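Local structure of 6-phosphogluconate dehydrogenase, NAD-binding (Geobacter metallireducens, 3PEF) at residues H236-K239 against D240-A244; F278-I281 against F282-Y285. The protein binds NADP and, as a member of the beta-hydroxyacid dehydrogenase family, reduces succinic semialdehyde, the reverse of gamma-hydroxybutyrate oxidation. The protein carries 2 engineered substitutions. All blocks are in the same frame, centred on the assembly; numbering follows the deposited sequence.

Interaction 1: residues H236-K239 against D240-A244; sequences HMQK and DLRLA. With NAP (NADP nicotinamide-adenine-dinucleotide phosphate), chain I; GOL (glycerol), chain K.
Lys-239 and Asp-240, neighbours on helix 234-251, join their side chains beside the nicotinamide ribose of NADP. The lysine can be followed atom by atom. Its CB lies over one face of the Arg-242 guanidinium, and CG comes within 3.1 Å of Arg-242 NH1. At CG the chain turns (chi2 -95°) away from the arginine, which it crosses at about a right angle. CD touches both Leu-243 CD1 and Asp-240 OD1, which approach it from directions roughly at right angles. CE approaches the same carboxylate, and NZ completes the salt bridge, 2.8 Å from Asp-240 OD1 and nearly in line with the C-O bond. Lys-239 NZ also donates to NAP O2D of the ribose at 3.0 Å and, weakly, to O3D, while Thr-96 O takes a further hydrogen bond. Asp-240, Thr-96 O and the ribose O2D between them fix the position of NZ.

This is the edge where the helical C-terminal domain meets the Rossmann-type cofactor domain, and His-236, one turn earlier on the helix, reaches the pyrophosphate. Both ring nitrogens work in the ring plane: NE2 donates to O1A of NADP at 2.9 Å in an almost straight bond (177°), and ND1 shares a hydrogen bond with O1 of a glycerol, probably from the crystallisation liquor. The same glycerol accepts from Arg-242 NH1 through O2, 2.7 Å away.

Along the backbone, regular alpha-helical bonds run from Asp-240 N to His-236 O through Leu-243 N to Lys-239 O. On another side of the helix, Met-237 CE rests 3.9 Å from Leu-241 CD1, and both side chains pack on Phe-265. Gln-238 and Arg-242 lean across each other with their flat ends 72° apart; Gln-238 OE1 bonds to Arg-269, while Arg-242 NH2 forms a salt bridge with Asp-249 of the second subunit.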
ATOM      1  N   HIS A 236      12.035  15.958  -6.362  1.00 15.26           N
ATOM      2  CA  HIS A 236      11.919  16.652  -5.075  1.00 19.69           C
ATOM      3  C   HIS A 236      10.650  16.270  -4.321  1.00 15.09           C
ATOM      4  O   HIS A 236      10.666  16.184  -3.081  1.00 22.78           O
ATOM      5  CB  HIS A 236      12.031  18.178  -5.220  1.00 19.69           C
ATOM      6  CG  HIS A 236      13.334  18.628  -5.811  1.00 28.26           C
ATOM      7  ND1 HIS A 236      14.523  17.966  -5.578  1.00 25.59           N
ATOM      8  CD2 HIS A 236      13.635  19.662  -6.627  1.00 19.93           C
ATOM      9  CE1 HIS A 236      15.498  18.570  -6.231  1.00 26.81           C
ATOM     10  NE2 HIS A 236      14.989  19.611  -6.868  1.00 25.86           N
ATOM     11  N   MET A 237       9.551  16.078  -5.045  1.00 19.97           N
ATOM     12  CA  MET A 237       8.311  15.575  -4.415  1.00 16.25           C
ATOM     13  C   MET A 237       8.620  14.243  -3.744  1.00 20.98           C
ATOM     14  O   MET A 237       8.240  13.991  -2.591  1.00 25.19           O
ATOM     15  CB  MET A 237       7.197  15.379  -5.455  1.00 19.28           C
ATOM     16  CG  MET A 237       5.917  14.733  -4.909  1.00 18.64           C
ATOM     17  SD  MET A 237       4.943  15.829  -3.823  1.00 26.93           S
ATOM     18  CE  MET A 237       5.587  15.469  -2.224  1.00 14.46           C
ATOM     19  N   GLN A 238       9.329  13.385  -4.466  1.00 18.49           N
ATOM     20  CA  GLN A 238       9.621  12.046  -3.942  1.00 20.23           C
ATOM     21  C   GLN A 238      10.528  12.125  -2.713  1.00 17.19           C
ATOM     22  O   GLN A 238      10.361  11.367  -1.769  1.00 18.67           O
ATOM     23  CB  GLN A 238      10.254  11.159  -5.029  1.00 15.30           C
ATOM     24  CG  GLN A 238      10.290   9.661  -4.686  1.00 19.20           C
ATOM     25  CD  GLN A 238      11.574   9.253  -3.984  1.00 23.08           C
ATOM     26  OE1 GLN A 238      12.664   9.448  -4.506  1.00 22.20           O
ATOM     27  NE2 GLN A 238      11.448   8.683  -2.801  1.00 18.76           N
ATOM     28  N   LYS A 239      11.503  13.031  -2.752  1.00 19.00           N
ATOM     29  CA  LYS A 239      12.400  13.253  -1.627  1.00 23.37           C
ATOM     30  C   LYS A 239      11.590  13.703  -0.396  1.00 22.80           C
ATOM     31  O   LYS A 239      11.857  13.277   0.724  1.00 28.45           O
ATOM     32  CB  LYS A 239      13.471  14.303  -1.991  1.00 17.72           C
ATOM     33  CG  LYS A 239      14.321  14.791  -0.801  1.00 20.51           C
ATOM     34  CD  LYS A 239      13.783  16.081  -0.172  1.00 21.91           C
ATOM     35  CE  LYS A 239      13.814  17.229  -1.158  1.00 21.95           C
ATOM     36  NZ  LYS A 239      13.371  18.530  -0.587  1.00 22.74           N
ATOM     37  N   ASP A 240      10.598  14.558  -0.612  1.00 19.99           N
ATOM     38  CA  ASP A 240       9.760  15.041   0.486  1.00 23.95           C
ATOM     39  C   ASP A 240       8.958  13.897   1.101  1.00 21.08           C
ATOM     40  O   ASP A 240       8.850  13.796   2.315  1.00 22.05           O
ATOM     41  CB  ASP A 240       8.824  16.166   0.029  1.00 21.07           C
ATOM     42  CG  ASP A 240       9.552  17.503  -0.188  1.00 29.46           C
ATOM     43  OD1 ASP A 240      10.778  17.613   0.068  1.00 32.20           O
ATOM     44  OD2 ASP A 240       8.881  18.459  -0.629  1.00 31.43           O
ATOM     45  N   LEU A 241       8.416  13.024   0.259  1.00 14.06           N
ATOM     46  CA  LEU A 241       7.676  11.864   0.738  1.00 19.47           C
ATOM     47  C   LEU A 241       8.613  10.922   1.511  1.00 23.73           C
ATOM     48  O   LEU A 241       8.269  10.401   2.569  1.00 22.36           O
ATOM     49  CB  LEU A 241       7.027  11.150  -0.446  1.00 17.72           C
ATOM     50  CG  LEU A 241       5.536  11.332  -0.771  1.00 34.65           C
ATOM     51  CD1 LEU A 241       4.824  12.425   0.052  1.00 34.80           C
ATOM     52  CD2 LEU A 241       5.311  11.527  -2.263  1.00 18.96           C
ATOM     53  N   ARG A 242       9.807  10.710   0.973  1.00 19.11           N
ATOM     54  CA  ARG A 242      10.842   9.954   1.675  1.00 17.17           C
ATOM     55  C   ARG A 242      11.022  10.503   3.083  1.00 18.16           C
ATOM     56  O   ARG A 242      10.992   9.765   4.061  1.00 18.11           O
ATOM     57  CB  ARG A 242      12.152  10.087   0.903  1.00 21.41           C
ATOM     58  CG  ARG A 242      13.389   9.416   1.495  1.00 21.13           C
ATOM     59  CD  ARG A 242      14.420   9.296   0.346  1.00 32.04           C
ATOM     60  NE  ARG A 242      15.099  10.544   0.149  1.00 28.71           N
ATOM     61  CZ  ARG A 242      15.536  11.052  -1.004  1.00 28.24           C
ATOM     62  NH1 ARG A 242      16.137  12.224  -0.956  1.00 27.60           N
ATOM     63  NH2 ARG A 242      15.385  10.447  -2.181  1.00 21.98           N
ATOM     64  N   LEU A 243      11.192  11.813   3.182  1.00 17.87           N
ATOM     65  CA  LEU A 243      11.456  12.435   4.473  1.00 21.51           C
ATOM     66  C   LEU A 243      10.274  12.384   5.431  1.00 18.22           C
ATOM     67  O   LEU A 243      10.468  12.291   6.653  1.00 15.70           O
ATOM     68  CB  LEU A 243      11.918  13.881   4.286  1.00 21.05           C
ATOM     69  CG  LEU A 243      13.238  14.060   3.536  1.00 22.06           C
ATOM     70  CD1 LEU A 243      13.473  15.553   3.397  1.00 16.57           C
ATOM     71  CD2 LEU A 243      14.417  13.371   4.260  1.00 18.35           C
ATOM     72  N   ALA A 244       9.056  12.483   4.892  1.00 15.56           N
ATOM     73  CA  ALA A 244       7.839  12.413   5.717  1.00 19.11           C
ATOM     74  C   ALA A 244       7.640  11.013   6.314  1.00 17.09           C
ATOM     75  O   ALA A 244       7.309  10.845   7.500  1.00 19.08           O
ATOM     76  CB  ALA A 244       6.602  12.827   4.893  1.00 19.96           C
TER
HETATM   77  PA  NAP I 301      16.136  22.809  -8.151  1.00 23.95           P
HETATM   78  O1A NAP I 301      16.488  21.439  -8.586  1.00 21.04           O
HETATM   79  O2A NAP I 301      15.756  23.734  -9.234  1.00 25.15           O
HETATM   80  O5B NAP I 301      17.345  23.448  -7.316  1.00 27.28           O
HETATM   81  C5B NAP I 301      18.119  22.656  -6.456  1.00 24.43           C
HETATM   82  C4B NAP I 301      19.256  23.533  -5.964  1.00 24.13           C
HETATM   83  O4B NAP I 301      20.038  22.781  -5.061  1.00 24.13           O
HETATM   84  C3B NAP I 301      20.180  23.940  -7.108  1.00 21.32           C
HETATM   85  O3B NAP I 301      20.620  25.242  -6.800  1.00 22.29           O
HETATM   86  C2B NAP I 301      21.333  22.969  -6.961  1.00 22.45           C
HETATM   87  O2B NAP I 301      22.563  23.424  -7.465  1.00 23.98           O
HETATM   88  C1B NAP I 301      21.388  22.868  -5.448  1.00 22.25           C
HETATM   89  N9A NAP I 301      22.167  21.697  -5.023  1.00 23.96           N
HETATM   90  C8A NAP I 301      21.800  20.380  -5.153  1.00 26.45           C
HETATM   91  N7A NAP I 301      22.796  19.613  -4.653  1.00 23.30           N
HETATM   92  C5A NAP I 301      23.787  20.420  -4.223  1.00 22.16           C
HETATM   93  C6A NAP I 301      25.003  20.147  -3.620  1.00 24.96           C
HETATM   94  N6A NAP I 301      25.364  18.890  -3.394  1.00 25.41           N
HETATM   95  N1A NAP I 301      25.831  21.183  -3.280  1.00 22.28           N
HETATM   96  C2A NAP I 301      25.444  22.490  -3.522  1.00 25.97           C
HETATM   97  N3A NAP I 301      24.223  22.756  -4.114  1.00 24.57           N
HETATM   98  C4A NAP I 301      23.408  21.734  -4.450  1.00 18.16           C
HETATM   99  O3  NAP I 301      14.927  22.655  -7.128  1.00 19.69           O
HETATM  100  PN  NAP I 301      14.057  23.750  -6.386  1.00 22.33           P
HETATM  101  O1N NAP I 301      12.631  23.503  -6.658  1.00 25.70           O
HETATM  102  O2N NAP I 301      14.599  25.106  -6.606  1.00 18.17           O
HETATM  103  O5D NAP I 301      14.425  23.202  -4.916  1.00 30.53           O
HETATM  104  C5D NAP I 301      14.986  23.979  -3.892  1.00 27.42           C
HETATM  105  C4D NAP I 301      14.293  23.560  -2.596  1.00 21.69           C
HETATM  106  O4D NAP I 301      12.991  24.085  -2.505  1.00 24.93           O
HETATM  107  C3D NAP I 301      14.093  22.060  -2.518  1.00 26.71           C
HETATM  108  O3D NAP I 301      14.320  21.725  -1.166  1.00 20.80           O
HETATM  109  C2D NAP I 301      12.638  21.847  -2.908  1.00 20.29           C
HETATM  110  O2D NAP I 301      12.134  20.684  -2.311  1.00 26.17           O
HETATM  111  C1D NAP I 301      12.024  23.076  -2.286  1.00 26.15           C
HETATM  112  N1N NAP I 301      10.735  23.561  -2.826  1.00 26.12           N
HETATM  113  C2N NAP I 301      10.462  23.489  -4.160  1.00 19.93           C
HETATM  114  C3N NAP I 301       9.266  23.999  -4.662  1.00 23.61           C
HETATM  115  C7N NAP I 301       8.993  23.964  -6.135  1.00 13.18           C
HETATM  116  O7N NAP I 301       7.667  24.043  -6.527  1.00 24.16           O
HETATM  117  N7N NAP I 301       9.964  23.840  -7.056  1.00 14.13           N
HETATM  118  C4N NAP I 301       8.335  24.592  -3.802  1.00 21.05           C
HETATM  119  C5N NAP I 301       8.639  24.686  -2.446  1.00 21.42           C
HETATM  120  C6N NAP I 301       9.849  24.183  -1.967  1.00 24.11           C
HETATM  121  P2B NAP I 301      22.931  23.290  -9.046  1.00 27.15           P
HETATM  122  O1X NAP I 301      24.450  23.370  -9.116  1.00 28.82           O
HETATM  123  O2X NAP I 301      22.428  21.974  -9.544  1.00 19.80           O
HETATM  124  O3X NAP I 301      22.275  24.402  -9.815  1.00 26.87           O
HETATM  125  C1  GOL K 289      16.169  14.210  -4.955  1.00 41.94           C
HETATM  126  O1  GOL K 289      15.856  15.494  -4.427  1.00 36.76           O
HETATM  127  C2  GOL K 289      16.446  13.201  -3.831  1.00 45.03           C
HETATM  128  O2  GOL K 289      17.311  13.718  -2.830  1.00 36.70           O
HETATM  129  C3  GOL K 289      16.913  11.838  -4.364  1.00 48.67           C
HETATM  130  O3  GOL K 289      18.294  11.790  -4.662  1.00 57.84           O

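Interaction 2: residues F278-I281 against F282-Y285; sequences FSAI and FKTY. Engineered in segment 282-285: Tyr-285 (natural residue Ile).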
ATOM      1  N   PHE A 278       6.043  17.237 -10.862  1.00 23.70           N
ATOM      2  CA  PHE A 278       5.596  16.087 -10.085  1.00 24.40           C
ATOM      3  C   PHE A 278       4.265  15.527 -10.598  1.00 23.13           C
ATOM      4  O   PHE A 278       3.962  14.360 -10.382  1.00 22.83           O
ATOM      5  CB  PHE A 278       5.582  16.370  -8.576  1.00 22.70           C
ATOM      6  CG  PHE A 278       4.436  17.223  -8.109  1.00 14.39           C
ATOM      7  CD1 PHE A 278       4.284  18.516  -8.561  1.00 19.97           C
ATOM      8  CD2 PHE A 278       3.527  16.727  -7.174  1.00 20.86           C
ATOM      9  CE1 PHE A 278       3.230  19.305  -8.110  1.00 22.71           C
ATOM     10  CE2 PHE A 278       2.484  17.510  -6.715  1.00 17.66           C
ATOM     11  CZ  PHE A 278       2.338  18.803  -7.183  1.00 21.47           C
ATOM     12  N   SER A 279       3.492  16.331 -11.317  1.00 22.66           N
ATOM     13  CA  SER A 279       2.268  15.811 -11.925  1.00 21.98           C
ATOM     14  C   SER A 279       2.567  14.769 -12.997  1.00 25.63           C
ATOM     15  O   SER A 279       1.662  14.070 -13.440  1.00 24.91           O
ATOM     16  CB  SER A 279       1.411  16.934 -12.516  1.00 22.71           C
ATOM     17  OG  SER A 279       2.189  17.759 -13.365  1.00 21.63           O
ATOM     18  N   ALA A 280       3.831  14.658 -13.409  1.00 20.55           N
ATOM     19  CA  ALA A 280       4.213  13.617 -14.366  1.00 22.96           C
ATOM     20  C   ALA A 280       3.972  12.196 -13.847  1.00 24.67           C
ATOM     21  O   ALA A 280       3.998  11.231 -14.615  1.00 28.53           O
ATOM     22  CB  ALA A 280       5.683  13.799 -14.838  1.00 23.26           C
ATOM     23  N   ILE A 281       3.738  12.056 -12.542  1.00 20.98           N
ATOM     24  CA  ILE A 281       3.386  10.745 -12.005  1.00 22.16           C
ATOM     25  C   ILE A 281       2.191  10.171 -12.780  1.00 27.49           C
ATOM     26  O   ILE A 281       2.036   8.951 -12.895  1.00 22.62           O
ATOM     27  CB  ILE A 281       3.103  10.783 -10.469  1.00 20.18           C
ATOM     28  CG1 ILE A 281       2.994   9.364  -9.912  1.00 23.46           C
ATOM     29  CG2 ILE A 281       1.884  11.636 -10.161  1.00 18.49           C
ATOM     30  CD1 ILE A 281       2.605   9.265  -8.431  1.00 17.23           C
ATOM     31  N   PHE A 282       1.354  11.044 -13.333  1.00 25.66           N
ATOM     32  CA  PHE A 282       0.230  10.589 -14.157  1.00 25.21           C
ATOM     33  C   PHE A 282       0.640   9.626 -15.273  1.00 29.97           C
ATOM     34  O   PHE A 282      -0.126   8.732 -15.647  1.00 26.44           O
ATOM     35  CB  PHE A 282      -0.498  11.773 -14.794  1.00 24.16           C
ATOM     36  CG  PHE A 282      -1.587  11.367 -15.753  1.00 28.17           C
ATOM     37  CD1 PHE A 282      -2.853  11.011 -15.285  1.00 29.68           C
ATOM     38  CD2 PHE A 282      -1.357  11.347 -17.122  1.00 33.51           C
ATOM     39  CE1 PHE A 282      -3.872  10.640 -16.168  1.00 28.29           C
ATOM     40  CE2 PHE A 282      -2.370  10.979 -18.014  1.00 29.80           C
ATOM     41  CZ  PHE A 282      -3.629  10.625 -17.536  1.00 28.10           C
ATOM     42  N   LYS A 283       1.835   9.824 -15.821  1.00 28.23           N
ATOM     43  CA  LYS A 283       2.281   9.042 -16.976  1.00 29.28           C
ATOM     44  C   LYS A 283       2.619   7.595 -16.638  1.00 31.66           C
ATOM     45  O   LYS A 283       2.652   6.740 -17.520  1.00 34.03           O
ATOM     46  CB  LYS A 283       3.456   9.732 -17.692  1.00 23.34           C
ATOM     47  CG  LYS A 283       3.026  10.956 -18.477  1.00 22.02           C
ATOM     48  CD  LYS A 283       4.142  11.473 -19.385  1.00 30.70           C
ATOM     49  CE  LYS A 283       5.240  12.183 -18.602  1.00 27.50           C
ATOM     50  NZ  LYS A 283       6.427  12.445 -19.468  1.00 29.42           N
ATOM     51  N   THR A 284       2.861   7.317 -15.359  1.00 25.70           N
ATOM     52  CA  THR A 284       3.065   5.945 -14.922  1.00 31.82           C
ATOM     53  C   THR A 284       1.728   5.203 -14.829  1.00 40.06           C
ATOM     54  O   THR A 284       1.705   3.976 -14.738  1.00 42.10           O
ATOM     55  CB  THR A 284       3.736   5.895 -13.538  1.00 33.62           C
ATOM     56  OG1 THR A 284       2.825   6.396 -12.550  1.00 36.84           O
ATOM     57  CG2 THR A 284       4.997   6.736 -13.521  1.00 32.32           C
ATOM     58  N   TYR A 285       0.619   5.940 -14.835  1.00 40.58           N
ATOM     59  CA  TYR A 285      -0.703   5.321 -14.666  1.00 42.69           C
ATOM     60  C   TYR A 285      -1.346   4.925 -15.990  1.00 53.86           C
ATOM     61  O   TYR A 285      -2.409   4.299 -16.010  1.00 49.13           O
ATOM     62  CB  TYR A 285      -1.659   6.236 -13.898  1.00 38.89           C
ATOM     63  CG  TYR A 285      -1.405   6.313 -12.409  1.00 40.71           C
ATOM     64  CD1 TYR A 285      -1.296   5.159 -11.640  1.00 49.56           C
ATOM     65  CD2 TYR A 285      -1.293   7.539 -11.770  1.00 38.85           C
ATOM     66  CE1 TYR A 285      -1.067   5.228 -10.272  1.00 50.58           C
ATOM     67  CE2 TYR A 285      -1.069   7.624 -10.410  1.00 42.10           C
ATOM     68  CZ  TYR A 285      -0.954   6.467  -9.663  1.00 55.75           C
ATOM     69  OH  TYR A 285      -0.734   6.556  -8.298  1.00 59.32           O
TER
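Thr-284 folds back on Ile-281 and holds its carbonyl oxygen twice, at the end of a segment that opens as a 3-10 helix at 278-280, after helix 256-270 in the C-terminal helical domain. Thr-284 OG1 donates to Ile-281 O at 2.7 Å, in the carbonyl plane, whereas Thr-284 N reaches that oxygen from above the plane at 3.1 Å. Chi1 of 68° sets the hydroxyl between the backbone N and the carbonyl carbon, from where it can curl back to Ile-281.

Two more i to i-3 bonds precede this pair: Phe-282 N to Ser-279 O at 3.0 Å, and Lys-283 N to Ala-280 O at 2.8 Å. Beside them the aliphatic end of Lys-283 passes Ala-280, CE lying 4.1 Å from CB, before its amine forms a salt bridge with Glu-276.

Further out, neighbouring helices pack around the segment. Ile-281 packs on Leu-264 and Phe-265 of helix 256-270, Thr-284 on Ala-268 of the same helix, and Phe-282 on Cys-186 of helix 166-194. Tyr-285, an engineered residue where the natural sequence has isoleucine, touches Leu-264 and Glu-187; its backbone oxygen accepts a hydrogen bond from Gln-253 of the third subunit. One face of the tyrosine ring lies under the threonine hydroxyl, with Thr-284 OG1 4.2 Å above the ring plane, over its centre.

From the N terminus, the chain builds the Rossmann domain and helix 166-194 before either contact. Interaction 1 comes first and ties successive turns of helix 234-251, which faces the cofactor on one side and helices 166-194 and 256-270 on others. The chain then passes through helix 256-270 and enters interaction 2, a local contact close to the C terminus, where 278-285 packs against helices 166-194, 214-224 and 256-270. The contacts follow in series; neither encloses the other or closes a long loop. Their centres are about 16 Å apart, yet they touch where Met-237 CB packs 3.7 Å from Phe-278 CB. Phe-265 is common to both, meeting Met-237, Leu-241 and Ile-281.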